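Local coordinates for protein oligopeptide ABC transporter OppAIV (Borrelia burgdorferi B31, PDB 4GL8) that probably binds oligopeptides outside the cytoplasmic membrane and delivers them to an ABC transporter, as solute-binding proteins of family 5 do, at residues Y251-L255 against L274-D279; Y254-D260 against L503-W509; Y281-N286 against W512-E518. One frame throughout, in Å; residues are numbered along the deposited sequence.

Contact 1: Y251-L255 against L274-D279; sequences YNMYL and LKLRDD
The last turn of helix 247-255 meets the loop that leads from helix 271-274 into strand 280-285, and Tyr254 and Asp279 make the polar link. Tyr254 OH donates to Asp279 OD1 at 2.6 Å. The oxygen is met from above the carboxylate plane, 61° out of it. OD1 also accepts from Arg277 NH2, so it has two donors. Arg277 takes the carboxylate side-on, from the syn side. Arg277 NE reaches Asp279 OD2 at 2.8 Å. Arg277 NH2 reaches Asp279 OD1 at 2.7 Å. This salt bridge holds the guanidinium beside the tyrosine, and Arg277 NH2 lies at the Tyr254 ring edge, 3.8 Å from CE2. The positive charge would probably make OD1 less basic.

Leu274 to Arg277 form a type I beta turn, closed by Arg277 N to Leu274 O. Tyr251, one helical turn before Tyr254, meets its start. The Tyr251 CG stands opposite the backbone N (chi1 -177°), which sends the ring along the same side of the helix as Tyr254. Leu274 CD2 lies 3.7 Å from Tyr251 CE1, oblique to the ring. Leu255 CG lies over one face of the Tyr251 ring, toward its rim, and Leu503 of strand 492-504 packs on both tyrosines.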
loop_
_atom_site.group_PDB
_atom_site.type_symbol
_atom_site.label_atom_id
_atom_site.label_comp_id
_atom_site.label_asym_id
_atom_site.label_seq_id
_atom_site.Cartn_x
_atom_site.Cartn_y
_atom_site.Cartn_z
ATOM N N TYR A 251 -17.665 -14.278 -7.143
ATOM C CA TYR A 251 -17.515 -15.701 -6.898
ATOM C C TYR A 251 -18.390 -16.528 -7.849
ATOM O O TYR A 251 -17.954 -17.593 -8.321
ATOM C CB TYR A 251 -17.820 -16.040 -5.452
ATOM C CG TYR A 251 -17.610 -17.487 -5.112
ATOM C CD1 TYR A 251 -16.380 -18.086 -5.314
ATOM C CD2 TYR A 251 -18.638 -18.253 -4.566
ATOM C CE1 TYR A 251 -16.168 -19.409 -4.993
ATOM C CE2 TYR A 251 -18.443 -19.578 -4.235
ATOM C CZ TYR A 251 -17.203 -20.150 -4.443
ATOM O OH TYR A 251 -16.979 -21.461 -4.133
ATOM N N ASN A 252 -19.577 -16.010 -8.172
ATOM C CA ASN A 252 -20.494 -16.692 -9.088
ATOM C C ASN A 252 -19.956 -16.667 -10.508
ATOM O O ASN A 252 -20.083 -17.635 -11.246
ATOM C CB ASN A 252 -21.890 -16.067 -9.027
ATOM C CG ASN A 252 -22.664 -16.459 -7.769
ATOM O OD1 ASN A 252 -22.444 -17.525 -7.173
ATOM N ND2 ASN A 252 -23.610 -15.600 -7.374
ATOM N N MET A 253 -19.322 -15.565 -10.879
ATOM C CA MET A 253 -18.645 -15.491 -12.171
ATOM C C MET A 253 -17.485 -16.480 -12.281
ATOM O O MET A 253 -17.246 -17.020 -13.354
ATOM C CB MET A 253 -18.126 -14.082 -12.432
ATOM C CG MET A 253 -19.226 -13.131 -12.853
ATOM S SD MET A 253 -18.648 -11.434 -12.800
ATOM C CE MET A 253 -17.613 -11.324 -14.264
ATOM N N TYR A 254 -16.772 -16.691 -11.177
ATOM C CA TYR A 254 -15.642 -17.581 -11.151
ATOM C C TYR A 254 -16.100 -19.060 -11.244
ATOM O O TYR A 254 -15.491 -19.859 -11.952
ATOM C CB TYR A 254 -14.815 -17.311 -9.888
ATOM C CG TYR A 254 -13.631 -18.234 -9.737
ATOM C CD1 TYR A 254 -12.404 -17.899 -10.285
ATOM C CD2 TYR A 254 -13.746 -19.449 -9.077
ATOM C CE1 TYR A 254 -11.313 -18.730 -10.163
ATOM C CE2 TYR A 254 -12.651 -20.305 -8.961
ATOM C CZ TYR A 254 -11.442 -19.949 -9.518
ATOM O OH TYR A 254 -10.338 -20.771 -9.431
ATOM N N LEU A 255 -17.191 -19.398 -10.552
ATOM C CA LEU A 255 -17.790 -20.737 -10.605
ATOM C C LEU A 255 -18.411 -21.054 -11.949
ATOM O O LEU A 255 -18.538 -22.217 -12.280
ATOM C CB LEU A 255 -18.883 -20.921 -9.554
ATOM C CG LEU A 255 -18.486 -21.142 -8.102
ATOM C CD1 LEU A 255 -19.754 -21.325 -7.264
ATOM C CD2 LEU A 255 -17.576 -22.350 -7.952
ATOM N N LEU A 274 -13.895 -22.606 0.999
ATOM C CA LEU A 274 -12.864 -22.260 0.014
ATOM C C LEU A 274 -11.518 -22.912 0.353
ATOM O O LEU A 274 -10.861 -23.445 -0.524
ATOM C CB LEU A 274 -12.701 -20.739 -0.117
ATOM C CG LEU A 274 -13.943 -19.902 -0.450
ATOM C CD1 LEU A 274 -13.609 -18.412 -0.527
ATOM C CD2 LEU A 274 -14.598 -20.363 -1.740
ATOM N N LYS A 275 -11.120 -22.894 1.622
ATOM C CA LYS A 275 -9.848 -23.509 2.049
ATOM C C LYS A 275 -9.680 -24.949 1.551
ATOM O O LYS A 275 -8.564 -25.384 1.311
ATOM C CB LYS A 275 -9.736 -23.536 3.575
ATOM C CG LYS A 275 -9.603 -22.192 4.271
ATOM C CD LYS A 275 -9.696 -22.394 5.778
ATOM C CE LYS A 275 -9.366 -21.116 6.519
ATOM N NZ LYS A 275 -9.477 -21.296 7.988
ATOM N N LEU A 276 -10.784 -25.689 1.432
ATOM C CA LEU A 276 -10.738 -27.076 0.963
ATOM C C LEU A 276 -10.468 -27.217 -0.536
ATOM O O LEU A 276 -10.149 -28.313 -0.998
ATOM C CB LEU A 276 -12.047 -27.819 1.283
ATOM C CG LEU A 276 -12.585 -27.888 2.718
ATOM C CD1 LEU A 276 -13.446 -29.137 2.865
ATOM C CD2 LEU A 276 -11.494 -27.855 3.793
ATOM N N ARG A 277 -10.608 -26.134 -1.299
ATOM C CA ARG A 277 -10.503 -26.220 -2.752
ATOM C C ARG A 277 -9.060 -26.202 -3.195
ATOM O O ARG A 277 -8.177 -25.665 -2.516
ATOM C CB ARG A 277 -11.221 -25.063 -3.432
ATOM C CG ARG A 277 -12.691 -24.887 -3.048
ATOM C CD ARG A 277 -13.205 -23.532 -3.533
ATOM N NE ARG A 277 -12.919 -23.323 -4.955
ATOM C CZ ARG A 277 -13.644 -23.809 -5.952
ATOM N NH1 ARG A 277 -14.719 -24.537 -5.707
ATOM N NH2 ARG A 277 -13.286 -23.572 -7.202
ATOM N N ASP A 278 -8.841 -26.761 -4.375
ATOM C CA ASP A 278 -7.509 -26.918 -4.914
ATOM C C ASP A 278 -7.028 -25.644 -5.615
ATOM O O ASP A 278 -5.849 -25.534 -5.974
ATOM C CB ASP A 278 -7.497 -28.095 -5.877
ATOM C CG ASP A 278 -7.911 -29.425 -5.198
ATOM O OD1 ASP A 278 -7.815 -29.559 -3.944
ATOM O OD2 ASP A 278 -8.322 -30.341 -5.937
ATOM N N ASP A 279 -7.938 -24.687 -5.802
ATOM C CA ASP A 279 -7.610 -23.449 -6.492
ATOM C C ASP A 279 -7.605 -22.262 -5.537
ATOM O O ASP A 279 -7.620 -21.127 -5.979
ATOM C CB ASP A 279 -8.552 -23.226 -7.689
ATOM C CG ASP A 279 -10.010 -23.109 -7.292
ATOM O OD1 ASP A 279 -10.860 -23.033 -8.211
ATOM O OD2 ASP A 279 -10.329 -23.087 -6.076
#

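Contact 2: Y254-D260 against L503-W509; sequences YLNDELD and LFRNDKW
Arg505 crosses the ring of Tyr254 obliquely, just where a Schellman motif ends helix 247-255. Asp257, with positive phi, is the C-prime residue of that motif. Segment 503-509 runs from the end of strand 492-504, through an inverse gamma turn centred on Arg505, to the start of strand 509-510.

The guanidinium plane of Arg505 stands 87° from the Tyr254 ring. The bend at chi2 (-71°) sets Arg505 CD 3.2 Å from Tyr254 OH, whose hydrogen bond goes to Asp279, and a second bend at chi3 turns the guanidinium toward Asp257 and Asp507. Leu503 CB sits over one ring face in a CH-pi contact. A water lies over the opposite face, toward the rim. It donates to Tyr254 O and Leu259 O and accepts from Arg505 NH1, so it joins the helix end and the following loop to Arg505.

Arg505 joins two aspartates in a salt-bridge network. Arg505 NH1 meets Asp257 OD1 at 2.8 Å, from above the carboxylate plane. NE and NH2 take Asp507 side-on through its syn lone pairs. Lys508 CD packs on one guanidinium face. In the backbone, Arg505 N donates to Asp260 O at 3.0 Å.

The Asp260 carboxylate stands nearly perpendicular to the Trp509 ring. Asp260 OD2 accepts from Lys33 N of strand 31-35. Asp260 OD1 accepts twice. Lys508 NZ comes to Asp260 OD1 almost in line with its C-O bond, at 3.0 Å. Trp509 NE1 comes to Asp260 OD1 from above the carboxylate plane, at 2.8 Å.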
loop_
_atom_site.group_PDB
_atom_site.type_symbol
_atom_site.label_atom_id
_atom_site.label_comp_id
_atom_site.label_asym_id
_atom_site.label_seq_id
_atom_site.Cartn_x
_atom_site.Cartn_y
_atom_site.Cartn_z
ATOM N N TYR A 254 -16.772 -16.691 -11.177
ATOM C CA TYR A 254 -15.642 -17.581 -11.151
ATOM C C TYR A 254 -16.100 -19.060 -11.244
ATOM O O TYR A 254 -15.491 -19.859 -11.952
ATOM C CB TYR A 254 -14.815 -17.311 -9.888
ATOM C CG TYR A 254 -13.631 -18.234 -9.737
ATOM C CD1 TYR A 254 -12.404 -17.899 -10.285
ATOM C CD2 TYR A 254 -13.746 -19.449 -9.077
ATOM C CE1 TYR A 254 -11.313 -18.730 -10.163
ATOM C CE2 TYR A 254 -12.651 -20.305 -8.961
ATOM C CZ TYR A 254 -11.442 -19.949 -9.518
ATOM O OH TYR A 254 -10.338 -20.771 -9.431
ATOM N N LEU A 255 -17.191 -19.398 -10.552
ATOM C CA LEU A 255 -17.790 -20.737 -10.605
ATOM C C LEU A 255 -18.411 -21.054 -11.949
ATOM O O LEU A 255 -18.538 -22.217 -12.280
ATOM C CB LEU A 255 -18.883 -20.921 -9.554
ATOM C CG LEU A 255 -18.486 -21.142 -8.102
ATOM C CD1 LEU A 255 -19.754 -21.325 -7.264
ATOM C CD2 LEU A 255 -17.576 -22.350 -7.952
ATOM N N ASN A 256 -18.793 -20.027 -12.708
ATOM C CA ASN A 256 -19.359 -20.198 -14.059
ATOM C C ASN A 256 -18.324 -19.917 -15.161
ATOM O O ASN A 256 -18.688 -19.595 -16.291
ATOM C CB ASN A 256 -20.585 -19.272 -14.226
ATOM C CG ASN A 256 -21.441 -19.606 -15.462
ATOM O OD1 ASN A 256 -21.756 -20.760 -15.752
ATOM N ND2 ASN A 256 -21.830 -18.573 -16.181
ATOM N N ASP A 257 -17.040 -20.027 -14.823
ATOM C CA ASP A 257 -15.952 -19.969 -15.811
ATOM C C ASP A 257 -15.826 -18.599 -16.493
ATOM O O ASP A 257 -15.410 -18.537 -17.646
ATOM C CB ASP A 257 -16.148 -21.090 -16.872
ATOM C CG ASP A 257 -14.839 -21.476 -17.627
ATOM O OD1 ASP A 257 -13.710 -21.228 -17.128
ATOM O OD2 ASP A 257 -14.959 -22.065 -18.734
ATOM N N GLU A 258 -16.193 -17.514 -15.804
ATOM C CA GLU A 258 -16.101 -16.151 -16.393
ATOM C C GLU A 258 -14.987 -15.296 -15.750
ATOM O O GLU A 258 -14.795 -14.107 -16.096
ATOM C CB GLU A 258 -17.401 -15.377 -16.217
ATOM C CG GLU A 258 -18.714 -16.017 -16.656
ATOM C CD GLU A 258 -19.916 -15.242 -16.078
ATOM O OE1 GLU A 258 -19.829 -14.002 -16.021
ATOM O OE2 GLU A 258 -20.937 -15.843 -15.657
ATOM N N LEU A 259 -14.302 -15.868 -14.765
ATOM C CA LEU A 259 -13.116 -15.246 -14.205
ATOM C C LEU A 259 -12.046 -16.319 -14.042
ATOM O O LEU A 259 -12.333 -17.419 -13.614
ATOM C CB LEU A 259 -13.412 -14.572 -12.860
ATOM C CG LEU A 259 -14.267 -13.288 -12.878
ATOM C CD1 LEU A 259 -14.593 -12.865 -11.458
ATOM C CD2 LEU A 259 -13.574 -12.138 -13.574
ATOM N N ASP A 260 -10.815 -15.972 -14.379
ATOM C CA ASP A 260 -9.684 -16.840 -14.166
ATOM C C ASP A 260 -9.157 -16.726 -12.750
ATOM O O ASP A 260 -8.407 -17.601 -12.296
ATOM C CB ASP A 260 -8.587 -16.501 -15.179
ATOM C CG ASP A 260 -9.067 -16.669 -16.608
ATOM O OD1 ASP A 260 -9.126 -17.807 -17.071
ATOM O OD2 ASP A 260 -9.450 -15.677 -17.248
ATOM N N LEU A 503 -8.307 -16.900 -5.331
ATOM C CA LEU A 503 -8.718 -18.010 -6.194
ATOM C C LEU A 503 -8.040 -17.801 -7.526
ATOM O O LEU A 503 -8.045 -16.697 -8.058
ATOM C CB LEU A 503 -10.245 -18.070 -6.387
ATOM C CG LEU A 503 -11.064 -18.376 -5.124
ATOM C CD1 LEU A 503 -12.534 -18.032 -5.333
ATOM C CD2 LEU A 503 -10.919 -19.832 -4.717
ATOM N N PHE A 504 -7.483 -18.872 -8.077
ATOM C CA PHE A 504 -6.730 -18.824 -9.338
ATOM C C PHE A 504 -6.880 -20.186 -10.009
ATOM O O PHE A 504 -6.654 -21.214 -9.387
ATOM C CB PHE A 504 -5.270 -18.495 -9.023
ATOM C CG PHE A 504 -4.339 -18.540 -10.204
ATOM C CD1 PHE A 504 -4.225 -17.452 -11.072
ATOM C CD2 PHE A 504 -3.514 -19.625 -10.400
ATOM C CE1 PHE A 504 -3.338 -17.484 -12.142
ATOM C CE2 PHE A 504 -2.629 -19.668 -11.475
ATOM C CZ PHE A 504 -2.536 -18.594 -12.346
ATOM N N ARG A 505 -7.281 -20.164 -11.275
ATOM C CA ARG A 505 -7.552 -21.362 -12.057
ATOM C C ARG A 505 -6.246 -22.038 -12.486
ATOM O O ARG A 505 -5.794 -21.900 -13.636
ATOM C CB ARG A 505 -8.426 -20.991 -13.267
ATOM C CG ARG A 505 -9.880 -20.661 -12.895
ATOM C CD ARG A 505 -10.671 -21.898 -12.458
ATOM N NE ARG A 505 -10.649 -22.980 -13.465
ATOM C CZ ARG A 505 -11.456 -23.076 -14.527
ATOM N NH1 ARG A 505 -12.412 -22.177 -14.780
ATOM N NH2 ARG A 505 -11.288 -24.074 -15.371
ATOM N N ASN A 506 -5.626 -22.737 -11.525
ATOM C CA ASN A 506 -4.348 -23.410 -11.758
ATOM C C ASN A 506 -4.454 -24.653 -12.660
ATOM O O ASN A 506 -3.434 -25.184 -13.071
ATOM C CB ASN A 506 -3.612 -23.731 -10.438
ATOM C CG ASN A 506 -4.469 -24.514 -9.443
ATOM O OD1 ASN A 506 -5.374 -25.243 -9.829
ATOM N ND2 ASN A 506 -4.186 -24.349 -8.156
ATOM N N ASP A 507 -5.677 -25.096 -12.976
ATOM C CA ASP A 507 -5.894 -26.072 -14.057
ATOM C C ASP A 507 -5.766 -25.500 -15.493
ATOM O O ASP A 507 -5.648 -26.265 -16.456
ATOM C CB ASP A 507 -7.284 -26.687 -13.911
ATOM C CG ASP A 507 -8.382 -25.645 -14.036
ATOM O OD1 ASP A 507 -8.263 -24.569 -13.397
ATOM O OD2 ASP A 507 -9.338 -25.888 -14.799
ATOM N N LYS A 508 -5.823 -24.174 -15.632
ATOM C CA LYS A 508 -5.712 -23.491 -16.928
ATOM C C LYS A 508 -4.391 -22.734 -17.071
ATOM O O LYS A 508 -3.813 -22.678 -18.156
ATOM C CB LYS A 508 -6.823 -22.448 -17.083
ATOM C CG LYS A 508 -8.210 -22.998 -17.324
ATOM C CD LYS A 508 -9.233 -21.854 -17.416
ATOM C CE LYS A 508 -9.245 -21.147 -18.776
ATOM N NZ LYS A 508 -10.162 -19.960 -18.805
ATOM N N TRP A 509 -3.950 -22.106 -15.982
ATOM C CA TRP A 509 -2.786 -21.254 -16.006
ATOM C C TRP A 509 -1.677 -21.680 -15.046
ATOM O O TRP A 509 -1.921 -22.367 -14.048
ATOM C CB TRP A 509 -3.209 -19.843 -15.655
ATOM C CG TRP A 509 -4.396 -19.370 -16.432
ATOM C CD1 TRP A 509 -5.694 -19.370 -16.020
ATOM C CD2 TRP A 509 -4.396 -18.846 -17.745
ATOM N NE1 TRP A 509 -6.503 -18.855 -16.995
ATOM C CE2 TRP A 509 -5.725 -18.525 -18.067
ATOM C CE3 TRP A 509 -3.396 -18.600 -18.685
ATOM C CZ2 TRP A 509 -6.078 -17.964 -19.283
ATOM C CZ3 TRP A 509 -3.751 -18.047 -19.900
ATOM C CH2 TRP A 509 -5.075 -17.733 -20.189
HETATM O O HOH W 1 -13.242 -19.935 -13.238
#

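Contact 3: Y281-N286 against W512-E518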
loop_
_atom_site.group_PDB
_atom_site.type_symbol
_atom_site.label_atom_id
_atom_site.label_comp_id
_atom_site.label_asym_id
_atom_site.label_seq_id
_atom_site.Cartn_x
_atom_site.Cartn_y
_atom_site.Cartn_z
ATOM N N TYR A 281 -5.697 -20.151 -2.439
ATOM C CA TYR A 281 -4.367 -19.826 -1.963
ATOM C C TYR A 281 -4.487 -18.843 -0.813
ATOM O O TYR A 281 -5.474 -18.121 -0.706
ATOM C CB TYR A 281 -3.575 -19.142 -3.046
ATOM C CG TYR A 281 -3.233 -19.986 -4.245
ATOM C CD1 TYR A 281 -4.208 -20.325 -5.186
ATOM C CD2 TYR A 281 -1.921 -20.400 -4.479
ATOM C CE1 TYR A 281 -3.889 -21.076 -6.306
ATOM C CE2 TYR A 281 -1.603 -21.148 -5.606
ATOM C CZ TYR A 281 -2.599 -21.482 -6.512
ATOM O OH TYR A 281 -2.292 -22.210 -7.637
ATOM N N SER A 282 -3.466 -18.809 0.029
ATOM C CA SER A 282 -3.494 -17.966 1.207
ATOM C C SER A 282 -2.081 -17.742 1.673
ATOM O O SER A 282 -1.268 -18.670 1.668
ATOM C CB SER A 282 -4.305 -18.638 2.324
ATOM O OG SER A 282 -4.370 -17.765 3.423
ATOM N N MET A 283 -1.786 -16.512 2.070
ATOM C CA MET A 283 -0.469 -16.193 2.579
ATOM C C MET A 283 -0.513 -15.028 3.533
ATOM O O MET A 283 -1.269 -14.080 3.314
ATOM C CB MET A 283 0.481 -15.847 1.428
ATOM C CG MET A 283 1.933 -15.785 1.866
ATOM S SD MET A 283 3.089 -15.576 0.521
ATOM C CE MET A 283 3.210 -17.255 -0.107
ATOM N N GLY A 284 0.303 -15.115 4.581
ATOM C CA GLY A 284 0.641 -13.968 5.398
ATOM C C GLY A 284 1.364 -12.918 4.537
ATOM O O GLY A 284 2.334 -13.242 3.855
ATOM N N ILE A 285 0.893 -11.675 4.550
ATOM C CA ILE A 285 1.561 -10.612 3.768
ATOM C C ILE A 285 2.056 -9.472 4.658
ATOM O O ILE A 285 1.699 -9.410 5.828
ATOM C CB ILE A 285 0.657 -10.062 2.637
ATOM C CG1 ILE A 285 -0.696 -9.602 3.175
ATOM C CG2 ILE A 285 0.449 -11.127 1.552
ATOM C CD1 ILE A 285 -1.467 -8.742 2.179
ATOM N N ASN A 286 2.883 -8.577 4.100
ATOM C CA ASN A 286 3.390 -7.429 4.834
ATOM C C ASN A 286 2.375 -6.309 4.844
ATOM O O ASN A 286 2.596 -5.212 4.308
ATOM C CB ASN A 286 4.691 -6.950 4.225
ATOM C CG ASN A 286 5.872 -7.810 4.636
ATOM O OD1 ASN A 286 5.817 -8.537 5.628
ATOM N ND2 ASN A 286 6.948 -7.731 3.868
ATOM N N TRP A 512 1.911 -17.762 -11.797
ATOM C CA TRP A 512 1.528 -16.886 -10.705
ATOM C C TRP A 512 1.560 -17.612 -9.362
ATOM O O TRP A 512 1.227 -18.778 -9.256
ATOM C CB TRP A 512 0.131 -16.322 -10.896
ATOM C CG TRP A 512 -0.333 -15.523 -9.697
ATOM C CD1 TRP A 512 -0.068 -14.215 -9.430
ATOM C CD2 TRP A 512 -1.113 -16.003 -8.598
ATOM N NE1 TRP A 512 -0.619 -13.849 -8.228
ATOM C CE2 TRP A 512 -1.276 -14.929 -7.701
ATOM C CE3 TRP A 512 -1.691 -17.244 -8.284
ATOM C CZ2 TRP A 512 -2.004 -15.049 -6.502
ATOM C CZ3 TRP A 512 -2.409 -17.363 -7.104
ATOM C CH2 TRP A 512 -2.558 -16.267 -6.225
ATOM N N GLU A 513 1.892 -16.872 -8.321
ATOM C CA GLU A 513 2.003 -17.412 -6.977
ATOM C C GLU A 513 1.837 -16.249 -5.976
ATOM O O GLU A 513 2.268 -15.168 -6.258
ATOM C CB GLU A 513 3.407 -17.987 -6.859
ATOM C CG GLU A 513 3.543 -19.073 -5.846
ATOM C CD GLU A 513 4.993 -19.493 -5.675
ATOM O OE1 GLU A 513 5.901 -18.756 -6.155
ATOM O OE2 GLU A 513 5.205 -20.556 -5.046
ATOM N N PRO A 514 1.237 -16.477 -4.808
ATOM C CA PRO A 514 1.289 -15.445 -3.768
ATOM C C PRO A 514 2.716 -15.099 -3.325
ATOM O O PRO A 514 3.611 -15.964 -3.358
ATOM C CB PRO A 514 0.552 -16.090 -2.582
ATOM C CG PRO A 514 -0.243 -17.223 -3.162
ATOM C CD PRO A 514 0.487 -17.671 -4.383
ATOM N N ASN A 515 2.931 -13.851 -2.917
ATOM C CA ASN A 515 4.164 -13.498 -2.242
ATOM C C ASN A 515 3.941 -12.452 -1.172
ATOM O O ASN A 515 2.888 -11.844 -1.094
ATOM C CB ASN A 515 5.240 -13.118 -3.253
ATOM C CG ASN A 515 4.949 -11.810 -3.983
ATOM O OD1 ASN A 515 4.454 -10.842 -3.398
ATOM N ND2 ASN A 515 5.309 -11.765 -5.260
ATOM N N ILE A 516 4.953 -12.214 -0.352
ATOM C CA ILE A 516 4.769 -11.510 0.915
ATOM C C ILE A 516 4.426 -10.024 0.741
ATOM O O ILE A 516 3.802 -9.435 1.616
ATOM C CB ILE A 516 5.987 -11.745 1.857
ATOM C CG1 ILE A 516 5.664 -11.241 3.276
ATOM C CG2 ILE A 516 7.236 -11.050 1.331
ATOM C CD1 ILE A 516 6.553 -11.802 4.376
ATOM N N SER A 517 4.782 -9.442 -0.402
ATOM C CA SER A 517 4.524 -8.043 -0.691
ATOM C C SER A 517 3.432 -7.827 -1.744
ATOM O O SER A 517 3.199 -6.697 -2.146
ATOM C CB SER A 517 5.815 -7.383 -1.189
ATOM O OG SER A 517 6.302 -8.071 -2.329
ATOM N N GLU A 518 2.770 -8.898 -2.173
ATOM C CA GLU A 518 1.816 -8.855 -3.271
ATOM C C GLU A 518 2.355 -8.149 -4.505
ATOM O O GLU A 518 1.663 -7.358 -5.128
ATOM C CB GLU A 518 0.475 -8.225 -2.813
ATOM C CG GLU A 518 -0.162 -8.930 -1.621
ATOM C CD GLU A 518 -1.654 -8.627 -1.493
ATOM O OE1 GLU A 518 -2.013 -7.439 -1.529
ATOM O OE2 GLU A 518 -2.473 -9.576 -1.346
#
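The Tyr281 ring receives the edge of Trp512 on one face. Trp512 CZ3 lies over the ring centre, 3.8 Å above the plane. This is a T-shaped (edge-to-face) pair, with planes at 71° and centroids 5.1 Å apart. Pro514 N lies above a face of the indole, toward its rim. The proline ring also reaches Tyr281, and Pro514 CD approaches Tyr281 CD2 obliquely at 3.6 Å. The tyrosine hydroxyl bonds to Asn506.

Met283 continues the apolar row. Its CG is turned opposite the backbone N (chi1 -168°), and the bend at chi3 brings Met283 CE to 3.8 Å from Pro514 CB. Met283 SD rests against Asn515 CA at 3.6 Å.

The backbones draw together at the far end of the row. Asn286 N donates to Ile516 O at 2.8 Å, the hydrogen bond that joins the two segments. Ile516 O belongs to a type I beta turn from Asn515 to Glu518. Beside the bond, Ile516 CG1 packs against the Asn286 amide, 3.6 Å from OD1. Ile285 CD1 touches Glu518 CD at 3.7 Å, while OE2 of that carboxylate bonds to Tyr502 OH.

Strand 280-285 pairs antiparallel with strand 492-504, through Tyr281 with Tyr502, Met283 with Ser500 and Ile285 with Thr498. The chain turns a corner at Asn286 before strand 287-293. Residues 512-518, in the loop between strands 509-510 and 526-527, lie along strand 280-285, and Trp512 also stacks on Phe263 of strand 261-263.

Along the chain from the N terminus, helix 247-255 is the first element used by these contacts and serves contacts 1 and 2, which share Tyr254 and Leu255. Contact 1 closes a short loop of 18 residues, back to the chain just before strand 280-285. Contact 2 closes a much longer one, from the helix end to the end of strand 492-504. Contact 3 opens at strand 280-285, after contact 1 has closed, and ends beyond contact 2, so contacts 2 and 3 cross. Strands 280-285 and 492-504 are neighbours, which brings both contacts to one sheet. Asn506 joins all three: its ND2 bonds to Asp278 O of contact 1 and Tyr281 OH of contact 3. Phe504 packs on Trp512.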